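Local coordinates for protein L-Ribose isomerase (Acinetobacter, PDB 4Q0Q) that catalyses the interconversion of L-ribose and L-ribulose, probably at the divalent metal ion bound inside its cupin-type beta-barrel, at residues T123-V128 with R214-Y219; S79-A84 with G100-L105; P160-V165 with T179-L184. All coordinates share one frame; numbering follows the deposited sequence.

Interaction 1 (T123-V128 with R214-Y219). With CO (cobalt (II) ion), chain B; RUU (alpha-L-ribulofuranose), chain C.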
loop_
_atom_site.group_PDB
_atom_site.type_symbol
_atom_site.label_atom_id
_atom_site.label_comp_id
_atom_site.label_asym_id
_atom_site.label_seq_id
_atom_site.Cartn_x
_atom_site.Cartn_y
_atom_site.Cartn_z
ATOM N N THR A 123 5.225 0.007 -28.321
ATOM C CA THR A 123 4.465 -1.132 -27.821
ATOM C C THR A 123 4.314 -0.870 -26.309
ATOM O O THR A 123 5.272 -0.459 -25.645
ATOM C CB THR A 123 5.218 -2.462 -28.057
ATOM O OG1 THR A 123 5.086 -2.847 -29.432
ATOM C CG2 THR A 123 4.647 -3.574 -27.172
ATOM N N GLU A 124 3.113 -1.076 -25.777
ATOM C CA GLU A 124 2.859 -0.840 -24.361
ATOM C C GLU A 124 2.288 -2.053 -23.633
ATOM O O GLU A 124 1.884 -3.034 -24.257
ATOM C CB GLU A 124 1.916 0.370 -24.174
ATOM C CG GLU A 124 0.981 0.651 -25.346
ATOM C CD GLU A 124 0.085 1.882 -25.159
ATOM O OE1 GLU A 124 -0.937 1.796 -24.445
ATOM O OE2 GLU A 124 0.402 2.940 -25.732
ATOM N N SER A 125 2.290 -1.984 -22.305
ATOM C CA SER A 125 1.745 -3.047 -21.464
ATOM C C SER A 125 1.023 -2.361 -20.309
ATOM O O SER A 125 1.398 -1.259 -19.916
ATOM C CB SER A 125 2.856 -3.947 -20.920
ATOM O OG SER A 125 3.668 -3.263 -19.987
ATOM N N TYR A 126 0.003 -3.016 -19.759
ATOM C CA TYR A 126 -0.773 -2.441 -18.665
ATOM C C TYR A 126 -0.795 -3.273 -17.394
ATOM O O TYR A 126 -0.859 -4.504 -17.430
ATOM C CB TYR A 126 -2.228 -2.211 -19.092
ATOM C CG TYR A 126 -2.392 -1.597 -20.459
ATOM C CD1 TYR A 126 -1.703 -0.442 -20.812
ATOM C CD2 TYR A 126 -3.237 -2.181 -21.404
ATOM C CE1 TYR A 126 -1.846 0.121 -22.082
ATOM C CE2 TYR A 126 -3.391 -1.632 -22.669
ATOM C CZ TYR A 126 -2.693 -0.480 -23.004
ATOM O OH TYR A 126 -2.849 0.067 -24.256
ATOM N N GLU A 127 -0.762 -2.564 -16.273
ATOM C CA GLU A 127 -0.820 -3.152 -14.949
ATOM C C GLU A 127 -1.782 -2.267 -14.164
ATOM O O GLU A 127 -1.454 -1.121 -13.850
ATOM C CB GLU A 127 0.559 -3.124 -14.290
ATOM C CG GLU A 127 0.594 -3.655 -12.864
ATOM C CD GLU A 127 1.951 -3.448 -12.198
ATOM O OE1 GLU A 127 2.982 -3.628 -12.872
ATOM O OE2 GLU A 127 1.986 -3.119 -10.996
ATOM N N VAL A 128 -2.971 -2.790 -13.868
ATOM C CA VAL A 128 -3.968 -2.038 -13.117
ATOM C C VAL A 128 -3.569 -2.004 -11.648
ATOM O O VAL A 128 -3.289 -3.042 -11.048
ATOM C CB VAL A 128 -5.379 -2.667 -13.259
ATOM C CG1 VAL A 128 -6.406 -1.895 -12.394
ATOM C CG2 VAL A 128 -5.801 -2.656 -14.724
ATOM N N ARG A 214 -0.472 1.411 -14.366
ATOM C CA ARG A 214 0.918 1.629 -14.693
ATOM C C ARG A 214 1.203 1.098 -16.095
ATOM O O ARG A 214 0.961 -0.075 -16.397
ATOM C CB ARG A 214 1.844 0.911 -13.700
ATOM C CG ARG A 214 3.329 1.040 -14.090
ATOM C CD ARG A 214 4.234 0.128 -13.269
ATOM N NE ARG A 214 4.182 0.436 -11.842
ATOM C CZ ARG A 214 5.175 0.998 -11.159
ATOM N NH1 ARG A 214 5.027 1.238 -9.864
ATOM N NH2 ARG A 214 6.316 1.310 -11.763
ATOM N N GLU A 215 1.710 1.964 -16.959
ATOM C CA GLU A 215 2.062 1.530 -18.294
ATOM C C GLU A 215 3.574 1.378 -18.379
ATOM O O GLU A 215 4.326 2.255 -17.946
ATOM C CB GLU A 215 1.611 2.545 -19.340
ATOM C CG GLU A 215 2.070 2.185 -20.739
ATOM C CD GLU A 215 1.684 3.223 -21.763
ATOM O OE1 GLU A 215 0.473 3.353 -22.036
ATOM O OE2 GLU A 215 2.587 3.912 -22.288
ATOM N N VAL A 216 4.013 0.247 -18.908
ATOM C CA VAL A 216 5.432 -0.009 -19.110
ATOM C C VAL A 216 5.509 -0.260 -20.610
ATOM O O VAL A 216 4.914 -1.215 -21.115
ATOM C CB VAL A 216 5.924 -1.251 -18.334
ATOM C CG1 VAL A 216 7.313 -1.637 -18.815
ATOM C CG2 VAL A 216 5.974 -0.946 -16.836
ATOM N N SER A 217 6.231 0.597 -21.321
ATOM C CA SER A 217 6.301 0.470 -22.767
ATOM C C SER A 217 7.625 0.927 -23.342
ATOM O O SER A 217 8.531 1.313 -22.604
ATOM C CB SER A 217 5.199 1.316 -23.383
ATOM O OG SER A 217 5.519 2.689 -23.260
ATOM N N THR A 218 7.731 0.878 -24.670
ATOM C CA THR A 218 8.939 1.339 -25.332
ATOM C C THR A 218 8.856 2.870 -25.334
ATOM O O THR A 218 7.861 3.438 -24.879
ATOM C CB THR A 218 9.075 0.776 -26.787
ATOM O OG1 THR A 218 7.930 1.130 -27.572
ATOM C CG2 THR A 218 9.225 -0.736 -26.761
ATOM N N TYR A 219 9.893 3.526 -25.841
ATOM C CA TYR A 219 9.975 4.983 -25.852
ATOM C C TYR A 219 8.760 5.731 -26.393
ATOM O O TYR A 219 8.182 5.360 -27.410
ATOM C CB TYR A 219 11.219 5.419 -26.627
ATOM C CG TYR A 219 11.617 6.848 -26.371
ATOM C CD1 TYR A 219 12.324 7.199 -25.221
ATOM C CD2 TYR A 219 11.298 7.855 -27.284
ATOM C CE1 TYR A 219 12.711 8.519 -24.985
ATOM C CE2 TYR A 219 11.680 9.174 -27.060
ATOM C CZ TYR A 219 12.388 9.499 -25.910
ATOM O OH TYR A 219 12.796 10.795 -25.698
HETATM CO CO CO B . -1.146 4.183 -26.517
HETATM C C1 RUU C . -1.681 4.866 -23.525
HETATM O O1 RUU C . -2.309 4.075 -24.528
HETATM C C2 RUU C . -1.050 6.099 -24.130
HETATM O O2 RUU C . -0.125 5.726 -25.143
HETATM C C3 RUU C . -0.369 7.031 -23.139
HETATM O O3 RUU C . 1.012 6.721 -23.047
HETATM C C4 RUU C . -0.553 8.398 -23.808
HETATM O O4 RUU C . 0.460 8.574 -24.790
HETATM C C5 RUU C . -1.899 8.269 -24.512
HETATM O O5 RUU C . -2.097 6.864 -24.746
HETATM O O HOH W 1 2.556 -2.641 -17.104
#
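Glu-124 and Glu-215, on neighbouring antiparallel strands, project from one face of the sheet into the cobalt site, where Glu-124 OE1 and Glu-215 OE1 stand 3.2 Å apart as two acceptors. In this cupin-type barrel one of the two carboxylates binds the metal and the other lies against the sugar. Glu-124 OE2 binds the cobalt ion at 2.1 Å, together with O1 and O2 of alpha-L-ribulofuranose and His-117, His-119 and His-199. Its other oxygen, Glu-124 OE1, accepts the hydroxyl Tyr-126 OH at 2.6 Å on the anti side, out of the carboxylate plane, a bond that would limit rotation of the metal-binding carboxylate. Glu-215 stays extended, with CG anti to its nitrogen (chi1 175°). This puts Glu-215 OE1 at the edge of the Tyr-126 ring, near its plane, with ring and carboxylate turned 46° apart, and brings Glu-215 OE1 to 3.0 Å from the sugar C1; Glu-215 OE2 is held by a salt bridge from Lys-104.

The other face is built differently. Ser-125 OG donates to a lone pair of Val-216 O at 2.6 Å, and a water bridges Ser-125 OG and Arg-214 O. Glu-127 and Arg-214 run alongside each other with their flat ends 21° apart, yet Glu-127 OE2 lies 4.3 Å from Arg-214 NE, well out of the guanidinium plane. Their firmer partners are Lys-190 for Glu-127 and Glu-127 of the second subunit for Arg-214. Strand 211-217 lies between strands 124-130 and 101-108 in one antiparallel sheet, and strand 191-193 flanks 124-130 on its far edge.

Interaction 2 (S79-A84 with G100-L105); sequences SLNEPA and GLCDKL. With QDK (L-ribulose), chain E.
Leu-101 and Leu-80 run alongside each other from the same face of an antiparallel strand pair, with Leu-80 CD2 at 4.0 Å from Leu-101 CB. Leu-80 CG also comes to 3.7 Å from Leu-101 O. That carbonyl accepts Glu-82 N, while Leu-101 N returns a bond to Glu-82 O at 2.7 Å.

Asp-103 is the third large contributor, packing its CB at 3.8 Å from Leu-80 CB. Here the pairing departs from the regular pattern: Ser-79 and Leu-80 together face this one residue, a classic beta bulge. Asp-103 O takes both Ser-79 N at 2.9 Å and Leu-80 N at 3.1 Å, the latter on a lone pair in the carbonyl plane, while Asp-103 N donates to Leu-80 O.

The Asp-103 carboxylate turns to other partners, Tyr-38 through OD1 and Lys-190 of the second subunit through OD2. L-ribulose rests near Leu-80 and Asn-81; it makes a weak hydrogen bond to Asn-81 O and another hydrogen bond to Glu-78. The chemistry is thus that of backbone bonds setting the register, while the face bearing Leu-80, Leu-101 and Asp-103 meets the second subunit with apolar and charged surface.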
loop_
_atom_site.group_PDB
_atom_site.type_symbol
_atom_site.label_atom_id
_atom_site.label_comp_id
_atom_site.label_asym_id
_atom_site.label_seq_id
_atom_site.Cartn_x
_atom_site.Cartn_y
_atom_site.Cartn_z
ATOM N N SER A 79 7.398 8.733 -15.155
ATOM C CA SER A 79 8.579 8.616 -14.300
ATOM C C SER A 79 9.814 8.220 -15.099
ATOM O O SER A 79 10.951 8.403 -14.651
ATOM C CB SER A 79 8.346 7.573 -13.199
ATOM O OG SER A 79 8.229 6.269 -13.745
ATOM N N LEU A 80 9.589 7.671 -16.288
ATOM C CA LEU A 80 10.690 7.232 -17.119
ATOM C C LEU A 80 10.359 7.229 -18.610
ATOM O O LEU A 80 9.301 6.751 -19.027
ATOM C CB LEU A 80 11.110 5.820 -16.694
ATOM C CG LEU A 80 12.293 5.201 -17.443
ATOM C CD1 LEU A 80 13.599 5.824 -16.961
ATOM C CD2 LEU A 80 12.305 3.697 -17.216
ATOM N N ASN A 81 11.275 7.782 -19.397
ATOM C CA ASN A 81 11.172 7.823 -20.851
ATOM C C ASN A 81 12.623 7.864 -21.313
ATOM O O ASN A 81 13.170 8.909 -21.675
ATOM C CB ASN A 81 10.398 9.054 -21.334
ATOM C CG ASN A 81 9.916 8.905 -22.768
ATOM O OD1 ASN A 81 9.613 7.799 -23.216
ATOM N ND2 ASN A 81 9.826 10.016 -23.488
ATOM N N GLU A 82 13.234 6.687 -21.264
ATOM C CA GLU A 82 14.627 6.469 -21.607
ATOM C C GLU A 82 14.815 5.921 -23.023
ATOM O O GLU A 82 14.269 4.875 -23.373
ATOM C CB GLU A 82 15.227 5.501 -20.579
ATOM C CG GLU A 82 16.570 4.897 -20.962
ATOM C CD GLU A 82 17.646 5.941 -21.162
ATOM O OE1 GLU A 82 17.748 6.856 -20.323
ATOM O OE2 GLU A 82 18.397 5.840 -22.152
ATOM N N PRO A 83 15.605 6.626 -23.852
ATOM C CA PRO A 83 15.890 6.240 -25.238
ATOM C C PRO A 83 16.597 4.890 -25.343
ATOM O O PRO A 83 16.375 4.137 -26.295
ATOM C CB PRO A 83 16.772 7.387 -25.745
ATOM C CG PRO A 83 16.318 8.563 -24.917
ATOM C CD PRO A 83 16.204 7.938 -23.543
ATOM N N ALA A 84 17.437 4.586 -24.359
ATOM C CA ALA A 84 18.190 3.334 -24.346
ATOM C C ALA A 84 19.046 3.211 -25.614
ATOM O O ALA A 84 19.212 2.124 -26.178
ATOM C CB ALA A 84 17.243 2.148 -24.231
ATOM N N GLY A 100 13.700 1.528 -26.323
ATOM C CA GLY A 100 13.651 2.508 -25.253
ATOM C C GLY A 100 12.733 2.014 -24.146
ATOM O O GLY A 100 12.074 0.985 -24.302
ATOM N N LEU A 101 12.667 2.754 -23.045
ATOM C CA LEU A 101 11.857 2.367 -21.895
ATOM C C LEU A 101 11.033 3.528 -21.353
ATOM O O LEU A 101 11.580 4.587 -21.029
ATOM C CB LEU A 101 12.769 1.837 -20.782
ATOM C CG LEU A 101 13.585 0.573 -21.103
ATOM C CD1 LEU A 101 14.622 0.318 -20.009
ATOM C CD2 LEU A 101 12.643 -0.614 -21.252
ATOM N N CYS A 102 9.723 3.321 -21.238
ATOM C CA CYS A 102 8.832 4.355 -20.723
ATOM C C CYS A 102 7.933 3.793 -19.620
ATOM O O CYS A 102 7.253 2.782 -19.815
ATOM C CB CYS A 102 7.972 4.928 -21.861
ATOM S SG CYS A 102 6.947 6.369 -21.408
ATOM N N ASP A 103 7.943 4.453 -18.461
ATOM C CA ASP A 103 7.135 4.040 -17.311
ATOM C C ASP A 103 6.289 5.241 -16.898
ATOM O O ASP A 103 6.810 6.341 -16.740
ATOM C CB ASP A 103 8.050 3.641 -16.144
ATOM C CG ASP A 103 7.336 2.815 -15.086
ATOM O OD1 ASP A 103 6.203 3.169 -14.710
ATOM O OD2 ASP A 103 7.922 1.808 -14.618
ATOM N N LYS A 104 4.989 5.046 -16.742
ATOM C CA LYS A 104 4.134 6.144 -16.339
ATOM C C LYS A 104 2.891 5.645 -15.628
ATOM O O LYS A 104 2.468 4.505 -15.813
ATOM C CB LYS A 104 3.734 6.991 -17.553
ATOM C CG LYS A 104 2.704 6.347 -18.469
ATOM C CD LYS A 104 3.262 6.129 -19.876
ATOM C CE LYS A 104 4.402 5.118 -19.868
ATOM N NZ LYS A 104 4.938 4.829 -21.235
ATOM N N LEU A 105 2.323 6.507 -14.792
ATOM C CA LEU A 105 1.114 6.181 -14.064
ATOM C C LEU A 105 -0.011 6.940 -14.760
ATOM O O LEU A 105 0.103 8.143 -14.998
ATOM C CB LEU A 105 1.226 6.640 -12.613
ATOM C CG LEU A 105 0.113 6.104 -11.719
ATOM C CD1 LEU A 105 0.265 4.587 -11.601
ATOM C CD2 LEU A 105 0.171 6.771 -10.345
HETATM C C1 QDK E . 10.591 11.522 -15.053
HETATM O O1 QDK E . 9.936 12.621 -14.453
HETATM C C2 QDK E . 11.281 11.975 -16.315
HETATM O O2 QDK E . 12.082 12.913 -16.282
HETATM C C3 QDK E . 10.851 11.392 -17.651
HETATM O O3 QDK E . 10.137 12.370 -18.391
HETATM C C4 QDK E . 12.079 10.935 -18.439
HETATM O O4 QDK E . 12.873 12.060 -18.789
HETATM C C5 QDK E . 12.894 9.961 -17.600
HETATM O O5 QDK E . 13.972 9.453 -18.363
#

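Interaction 3 (P160-V165 with T179-L184). With RUU (alpha-L-ribulofuranose), chain H.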
loop_
_atom_site.group_PDB
_atom_site.type_symbol
_atom_site.label_atom_id
_atom_site.label_comp_id
_atom_site.label_asym_id
_atom_site.label_seq_id
_atom_site.Cartn_x
_atom_site.Cartn_y
_atom_site.Cartn_z
ATOM N N PRO A 160 -16.375 -9.413 -27.115
ATOM C CA PRO A 160 -17.131 -8.316 -27.717
ATOM C C PRO A 160 -17.405 -7.298 -26.613
ATOM O O PRO A 160 -17.331 -7.626 -25.427
ATOM C CB PRO A 160 -18.407 -8.996 -28.204
ATOM C CG PRO A 160 -18.563 -10.155 -27.274
ATOM C CD PRO A 160 -17.153 -10.665 -27.139
ATOM N N TRP A 161 -17.710 -6.069 -27.001
ATOM C CA TRP A 161 -18.007 -5.020 -26.040
ATOM C C TRP A 161 -19.206 -5.368 -25.179
ATOM O O TRP A 161 -20.119 -6.057 -25.622
ATOM C CB TRP A 161 -18.356 -3.731 -26.767
ATOM C CG TRP A 161 -17.215 -2.972 -27.313
ATOM C CD1 TRP A 161 -16.087 -3.471 -27.897
ATOM C CD2 TRP A 161 -17.130 -1.552 -27.413
ATOM N NE1 TRP A 161 -15.302 -2.441 -28.363
ATOM C CE2 TRP A 161 -15.920 -1.252 -28.079
ATOM C CE3 TRP A 161 -17.961 -0.500 -27.008
ATOM C CZ2 TRP A 161 -15.522 0.061 -28.348
ATOM C CZ3 TRP A 161 -17.566 0.800 -27.275
ATOM C CH2 TRP A 161 -16.354 1.070 -27.940
ATOM N N PRO A 162 -19.210 -4.913 -23.922
ATOM C CA PRO A 162 -20.374 -5.222 -23.097
ATOM C C PRO A 162 -21.466 -4.242 -23.538
ATOM O O PRO A 162 -21.189 -3.290 -24.271
ATOM C CB PRO A 162 -19.872 -4.965 -21.674
ATOM C CG PRO A 162 -18.807 -3.935 -21.861
ATOM C CD PRO A 162 -18.095 -4.413 -23.103
ATOM N N GLU A 163 -22.701 -4.472 -23.111
ATOM C CA GLU A 163 -23.800 -3.587 -23.488
ATOM C C GLU A 163 -23.793 -2.237 -22.772
ATOM O O GLU A 163 -23.418 -2.137 -21.606
ATOM C CB GLU A 163 -25.149 -4.266 -23.224
ATOM C CG GLU A 163 -25.622 -5.209 -24.323
ATOM C CD GLU A 163 -26.925 -5.909 -23.959
ATOM O OE1 GLU A 163 -26.897 -6.792 -23.070
ATOM O OE2 GLU A 163 -27.972 -5.570 -24.553
ATOM N N GLY A 164 -24.205 -1.200 -23.495
ATOM C CA GLY A 164 -24.307 0.129 -22.923
ATOM C C GLY A 164 -23.059 0.904 -22.557
ATOM O O GLY A 164 -22.985 1.477 -21.473
ATOM N N VAL A 165 -22.077 0.936 -23.446
ATOM C CA VAL A 165 -20.871 1.695 -23.172
ATOM C C VAL A 165 -21.121 3.099 -23.705
ATOM O O VAL A 165 -21.276 3.288 -24.910
ATOM C CB VAL A 165 -19.645 1.106 -23.889
ATOM C CG1 VAL A 165 -18.441 2.007 -23.676
ATOM C CG2 VAL A 165 -19.355 -0.289 -23.358
ATOM N N THR A 179 -12.948 -3.212 -32.019
ATOM C CA THR A 179 -13.960 -4.219 -31.732
ATOM C C THR A 179 -13.702 -5.156 -30.557
ATOM O O THR A 179 -14.650 -5.673 -29.966
ATOM C CB THR A 179 -14.214 -5.086 -32.986
ATOM O OG1 THR A 179 -13.059 -5.895 -33.249
ATOM C CG2 THR A 179 -14.482 -4.202 -34.193
ATOM N N SER A 180 -12.435 -5.399 -30.231
ATOM C CA SER A 180 -12.116 -6.284 -29.118
ATOM C C SER A 180 -12.140 -5.547 -27.790
ATOM O O SER A 180 -11.740 -4.380 -27.694
ATOM C CB SER A 180 -10.751 -6.934 -29.319
ATOM O OG SER A 180 -10.811 -7.900 -30.350
ATOM N N TYR A 181 -12.602 -6.254 -26.764
ATOM C CA TYR A 181 -12.729 -5.709 -25.419
ATOM C C TYR A 181 -12.119 -6.640 -24.386
ATOM O O TYR A 181 -12.210 -7.859 -24.507
ATOM C CB TYR A 181 -14.216 -5.510 -25.104
ATOM C CG TYR A 181 -14.564 -5.301 -23.641
ATOM C CD1 TYR A 181 -14.593 -4.022 -23.082
ATOM C CD2 TYR A 181 -14.903 -6.382 -22.825
ATOM C CE1 TYR A 181 -14.962 -3.825 -21.749
ATOM C CE2 TYR A 181 -15.266 -6.200 -21.496
ATOM C CZ TYR A 181 -15.300 -4.921 -20.965
ATOM O OH TYR A 181 -15.700 -4.739 -19.663
ATOM N N VAL A 182 -11.498 -6.050 -23.371
ATOM C CA VAL A 182 -10.927 -6.807 -22.269
ATOM C C VAL A 182 -10.982 -5.918 -21.034
ATOM O O VAL A 182 -10.637 -4.736 -21.091
ATOM C CB VAL A 182 -9.459 -7.243 -22.538
ATOM C CG1 VAL A 182 -8.545 -6.039 -22.635
ATOM C CG2 VAL A 182 -8.989 -8.157 -21.431
ATOM N N ARG A 183 -11.458 -6.482 -19.931
ATOM C CA ARG A 183 -11.548 -5.756 -18.675
ATOM C C ARG A 183 -10.402 -6.258 -17.808
ATOM O O ARG A 183 -10.322 -7.449 -17.511
ATOM C CB ARG A 183 -12.893 -6.030 -18.003
ATOM C CG ARG A 183 -13.092 -5.290 -16.700
ATOM C CD ARG A 183 -14.544 -4.876 -16.535
ATOM N NE ARG A 183 -14.776 -4.169 -15.279
ATOM C CZ ARG A 183 -15.893 -3.507 -14.991
ATOM N NH1 ARG A 183 -16.881 -3.454 -15.878
ATOM N NH2 ARG A 183 -16.030 -2.916 -13.813
ATOM N N LEU A 184 -9.509 -5.355 -17.417
ATOM C CA LEU A 184 -8.354 -5.733 -16.609
ATOM C C LEU A 184 -8.512 -5.305 -15.159
ATOM O O LEU A 184 -9.100 -4.264 -14.859
ATOM C CB LEU A 184 -7.075 -5.119 -17.196
ATOM C CG LEU A 184 -6.770 -5.455 -18.661
ATOM C CD1 LEU A 184 -5.520 -4.702 -19.130
ATOM C CD2 LEU A 184 -6.590 -6.957 -18.809
HETATM C C1 RUU H . -20.082 -1.942 -29.453
HETATM O O1 RUU H . -21.462 -2.276 -29.408
HETATM C C2 RUU H . -19.736 -1.210 -30.736
HETATM O O2 RUU H . -20.168 -1.968 -31.856
HETATM C C3 RUU H . -18.248 -0.892 -30.863
HETATM O O3 RUU H . -17.687 -1.614 -31.951
HETATM C C4 RUU H . -18.165 0.609 -31.140
HETATM O O4 RUU H . -17.735 0.827 -32.475
HETATM C C5 RUU H . -19.580 1.154 -30.959
HETATM O O5 RUU H . -20.453 0.035 -30.733
#
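Pro-162 lies over the Tyr-181 ring in a CH-pi contact, with Pro-162 CD 3.3 Å from the ring centroid and only 7° off the normal. This is a compact example of a long loop folded back onto the outermost strand of a cupin-type barrel sheet, here without a single hydrogen bond between the two segments. The proline and tyrosine side chains cross at about a right angle, and Pro-162 CG continues the contact to Tyr-181 CZ at 3.8 Å. The backbone N of Arg-183 lies above the opposite face, offset toward the rim.

Trp-161 meets Thr-179 and Tyr-181 through CD1 of its five-membered ring. Trp-161 CD1 comes to 3.3 Å from Thr-179 O, near the indole plane and at the edge, and also lies 3.9 Å from Tyr-181 CB.

The next shell fixes both rings. A chi1 of 164° at Tyr-181 swings CG to the far side from the main-chain nitrogen, which places the ring against Pro-162, and its hydroxyl is anchored by Glu-134 on the adjoining strand 132-137. The indole N-H is taken by Leu-178 O, just before the strand, while Phe-136 meets the indole with the planes at about 45°. In the main chain, Thr-179 and Ser-180 both face Tyr-137 in a classic beta bulge, and Tyr-181 pairs with Ser-159 just ahead of the loop segment.

On one face of the same indole sits an alpha-L-ribulofuranose distinct from the cobalt-bound one. It is hydrogen-bonded to Glu-176, and its C1 approaches Trp-161 CE3 to 3.5 Å.

From the N terminus, interaction 2 closes first: fifteen residues without helix or strand separate 79-84 from 100-105. Interaction 1 opens at 123-128 only afterwards, so these two are in series. Before 214-219 closes it, the chain makes interaction 3, whose 160-165 and 179-184 segments are nested inside that larger loop. Interactions 1 and 2 fuse into one sheet because strands 211-217 and 101-108 are neighbours, and both reach the second subunit. Interaction 3 belongs to the edge of the other sheet, about 29 Å between centres from interaction 2, but Leu-184 packs against Tyr-126 and Val-128 and so joins the two sheets.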